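Local coordinates for putative cell invasion protein with MAC/Perforin domain (Bacteroides thetaiotaomicron VPI-5482, PDB 3KK7) that is of unproven function but belongs to the membrane-attack complex/perforin family and may act in cell invasion or membrane attack, at residues D194-N198 with I350-F355. Sequence-based numbering, arbitrary orientation.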
ATOM      1  N   ASP A 194       8.149   8.644 -10.043  1.00 27.89           N
ATOM      2  CA  ASP A 194       7.177   9.225 -10.957  1.00 28.20           C
ATOM      3  C   ASP A 194       5.745   9.081 -10.456  1.00 27.48           C
ATOM      4  O   ASP A 194       4.996  10.041 -10.476  1.00 27.01           O
ATOM      5  CB  ASP A 194       7.270   8.592 -12.346  1.00 28.75           C
ATOM      6  CG  ASP A 194       6.282   9.207 -13.336  1.00 30.21           C
ATOM      7  OD1 ASP A 194       6.554  10.314 -13.831  1.00 33.04           O
ATOM      8  OD2 ASP A 194       5.237   8.585 -13.619  1.00 33.03           O
ATOM      9  N   ALA A 195       5.375   7.879 -10.030  1.00 27.25           N
ATOM     10  CA  ALA A 195       3.994   7.593  -9.623  1.00 27.01           C
ATOM     11  C   ALA A 195       3.677   8.337  -8.346  1.00 27.36           C
ATOM     12  O   ALA A 195       2.567   8.832  -8.164  1.00 28.20           O
ATOM     13  CB  ALA A 195       3.784   6.123  -9.460  1.00 26.46           C
ATOM     14  N   LEU A 196       4.692   8.487  -7.505  1.00 27.60           N
ATOM     15  CA  LEU A 196       4.559   9.171  -6.217  1.00 27.71           C
ATOM     16  C   LEU A 196       4.170  10.632  -6.386  1.00 27.26           C
ATOM     17  O   LEU A 196       3.321  11.122  -5.661  1.00 27.27           O
ATOM     18  CB  LEU A 196       5.877   9.077  -5.440  1.00 27.80           C
ATOM     19  CG  LEU A 196       5.854   9.118  -3.909  1.00 29.13           C
ATOM     20  CD1 LEU A 196       5.039   7.929  -3.332  1.00 28.65           C
ATOM     21  CD2 LEU A 196       7.317   9.123  -3.364  1.00 28.78           C
ATOM     22  N   TYR A 197       4.799  11.319  -7.332  1.00 26.90           N
ATOM     23  CA  TYR A 197       4.510  12.729  -7.557  1.00 27.16           C
ATOM     24  C   TYR A 197       3.596  13.059  -8.732  1.00 27.17           C
ATOM     25  O   TYR A 197       3.098  14.168  -8.790  1.00 27.59           O
ATOM     26  CB  TYR A 197       5.810  13.542  -7.677  1.00 27.33           C
ATOM     27  CG  TYR A 197       6.422  13.797  -6.330  1.00 26.72           C
ATOM     28  CD1 TYR A 197       5.925  14.798  -5.512  1.00 25.51           C
ATOM     29  CD2 TYR A 197       7.448  13.000  -5.845  1.00 26.75           C
ATOM     30  CE1 TYR A 197       6.438  15.006  -4.253  1.00 26.88           C
ATOM     31  CE2 TYR A 197       7.978  13.211  -4.592  1.00 26.43           C
ATOM     32  CZ  TYR A 197       7.466  14.215  -3.795  1.00 27.48           C
ATOM     33  OH  TYR A 197       7.981  14.448  -2.539  1.00 31.20           O
ATOM     34  N   ASN A 198       3.360  12.141  -9.657  1.00 27.04           N
ATOM     35  CA  ASN A 198       2.587  12.489 -10.852  1.00 27.46           C
ATOM     36  C   ASN A 198       1.234  11.818 -10.983  1.00 27.69           C
ATOM     37  O   ASN A 198       0.529  12.040 -11.953  1.00 28.27           O
ATOM     38  CB  ASN A 198       3.412  12.268 -12.114  1.00 27.33           C
ATOM     39  CG  ASN A 198       4.628  13.166 -12.165  1.00 28.25           C
ATOM     40  OD1 ASN A 198       4.566  14.341 -11.800  1.00 27.93           O
ATOM     41  ND2 ASN A 198       5.742  12.618 -12.608  1.00 30.13           N
ATOM     42  N   ILE A 350       8.946   5.711   1.748  1.00 25.11           N
ATOM     43  CA  ILE A 350       8.848   7.114   1.340  1.00 24.81           C
ATOM     44  C   ILE A 350       9.037   8.010   2.540  1.00 24.75           C
ATOM     45  O   ILE A 350       8.775   7.604   3.669  1.00 25.11           O
ATOM     46  CB  ILE A 350       7.513   7.416   0.605  1.00 25.08           C
ATOM     47  CG1 ILE A 350       6.302   7.032   1.439  1.00 25.24           C
ATOM     48  CG2 ILE A 350       7.428   6.655  -0.703  1.00 24.70           C
ATOM     49  CD1 ILE A 350       5.017   7.274   0.719  1.00 22.08           C
ATOM     50  N   LEU A 351       9.530   9.218   2.292  1.00 24.90           N
ATOM     51  CA  LEU A 351       9.855  10.156   3.364  1.00 24.91           C
ATOM     52  C   LEU A 351       8.713  11.095   3.734  1.00 25.46           C
ATOM     53  O   LEU A 351       8.673  11.611   4.860  1.00 26.13           O
ATOM     54  CB  LEU A 351      11.036  11.027   2.943  1.00 24.69           C
ATOM     55  CG  LEU A 351      12.341  10.342   2.661  1.00 23.91           C
ATOM     56  CD1 LEU A 351      13.292  11.375   2.144  1.00 23.68           C
ATOM     57  CD2 LEU A 351      12.839   9.716   3.945  1.00 24.53           C
ATOM     58  N   GLU A 352       7.809  11.321   2.785  1.00 25.40           N
ATOM     59  CA  GLU A 352       6.788  12.347   2.883  1.00 25.69           C
ATOM     60  C   GLU A 352       5.675  11.953   3.857  1.00 25.76           C
ATOM     61  O   GLU A 352       4.880  11.042   3.588  1.00 25.45           O
ATOM     62  CB  GLU A 352       6.179  12.621   1.484  1.00 25.83           C
ATOM     63  CG  GLU A 352       7.176  13.133   0.418  1.00 26.82           C
ATOM     64  CD  GLU A 352       8.032  12.051  -0.270  1.00 28.16           C
ATOM     65  OE1 GLU A 352       7.885  10.830  -0.008  1.00 28.29           O
ATOM     66  OE2 GLU A 352       8.885  12.439  -1.089  1.00 29.73           O
ATOM     67  N   GLU A 353       5.595  12.683   4.961  1.00 25.89           N
ATOM     68  CA  GLU A 353       4.537  12.501   5.979  1.00 25.89           C
ATOM     69  C   GLU A 353       3.131  12.333   5.405  1.00 24.91           C
ATOM     70  O   GLU A 353       2.393  11.431   5.785  1.00 24.38           O
ATOM     71  CB  GLU A 353       4.522  13.727   6.906  1.00 26.75           C
ATOM     72  CG  GLU A 353       4.421  13.404   8.397  1.00 30.66           C
ATOM     73  CD  GLU A 353       5.525  12.460   8.857  1.00 35.09           C
ATOM     74  OE1 GLU A 353       6.738  12.801   8.711  1.00 34.01           O
ATOM     75  OE2 GLU A 353       5.145  11.360   9.335  1.00 39.45           O
ATOM     76  N   ASN A 354       2.752  13.237   4.503  1.00 24.46           N
ATOM     77  CA  ASN A 354       1.407  13.234   3.933  1.00 23.78           C
ATOM     78  C   ASN A 354       1.148  12.068   3.002  1.00 23.51           C
ATOM     79  O   ASN A 354       0.019  11.570   2.955  1.00 22.35           O
ATOM     80  CB  ASN A 354       1.049  14.553   3.231  1.00 23.93           C
ATOM     81  CG  ASN A 354       2.114  15.015   2.245  1.00 23.25           C
ATOM     82  OD1 ASN A 354       3.318  14.817   2.464  1.00 21.61           O
ATOM     83  ND2 ASN A 354       1.678  15.678   1.186  1.00 18.39           N
ATOM     84  N   PHE A 355       2.173  11.613   2.279  1.00 23.46           N
ATOM     85  CA  PHE A 355       1.986  10.444   1.415  1.00 23.19           C
ATOM     86  C   PHE A 355       1.891   9.184   2.260  1.00 23.71           C
ATOM     87  O   PHE A 355       1.104   8.278   1.980  1.00 24.00           O
ATOM     88  CB  PHE A 355       3.095  10.293   0.392  1.00 22.93           C
ATOM     89  CG  PHE A 355       3.243  11.470  -0.547  1.00 22.02           C
ATOM     90  CD1 PHE A 355       2.288  12.482  -0.615  1.00 19.45           C
ATOM     91  CD2 PHE A 355       4.339  11.526  -1.406  1.00 20.25           C
ATOM     92  CE1 PHE A 355       2.439  13.524  -1.493  1.00 19.57           C
ATOM     93  CE2 PHE A 355       4.500  12.582  -2.294  1.00 20.27           C
ATOM     94  CZ  PHE A 355       3.562  13.579  -2.342  1.00 20.00           C
TER
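L196 and Y197, near the end of helix 190-198, meet the start of helix 353-363 and the loop before it. The branched end of L196 is the bump. It fits a hollow walled by I350, E352 and F355. Its CD2 methyl lies 3.6 Å from I350 CG2, and its CG lies 3.8 Å from F355 CD2. F355 also sends its rim into the face of Y197, with CE2 3.7 Å from Y197 CE1. This is a T-shaped stack with planes at 66° and centroids 5.3 Å apart. E352, the N-cap residue, bends at chi2 (81°). This swings the carboxylate aside from a head-on run at the tyrosine, OE2 beside its hydroxyl and OE1 toward L196 CD2. Y197 OH donates a 2.6 Å hydrogen bond to E352 OE2, reaching it from above the carboxylate plane. A leucine in place of Y197 would probably leave this buried carboxylate without its hydroxyl partner and F355 without a ring face to rest on. A502 and Y504 of strand 499-504 touch the tyrosine, while M201 of helix 201-208 meets F355. The contact joins the end of helix 190-198 to the start of helix 353-363 in the MACPF domain, against the D3 region.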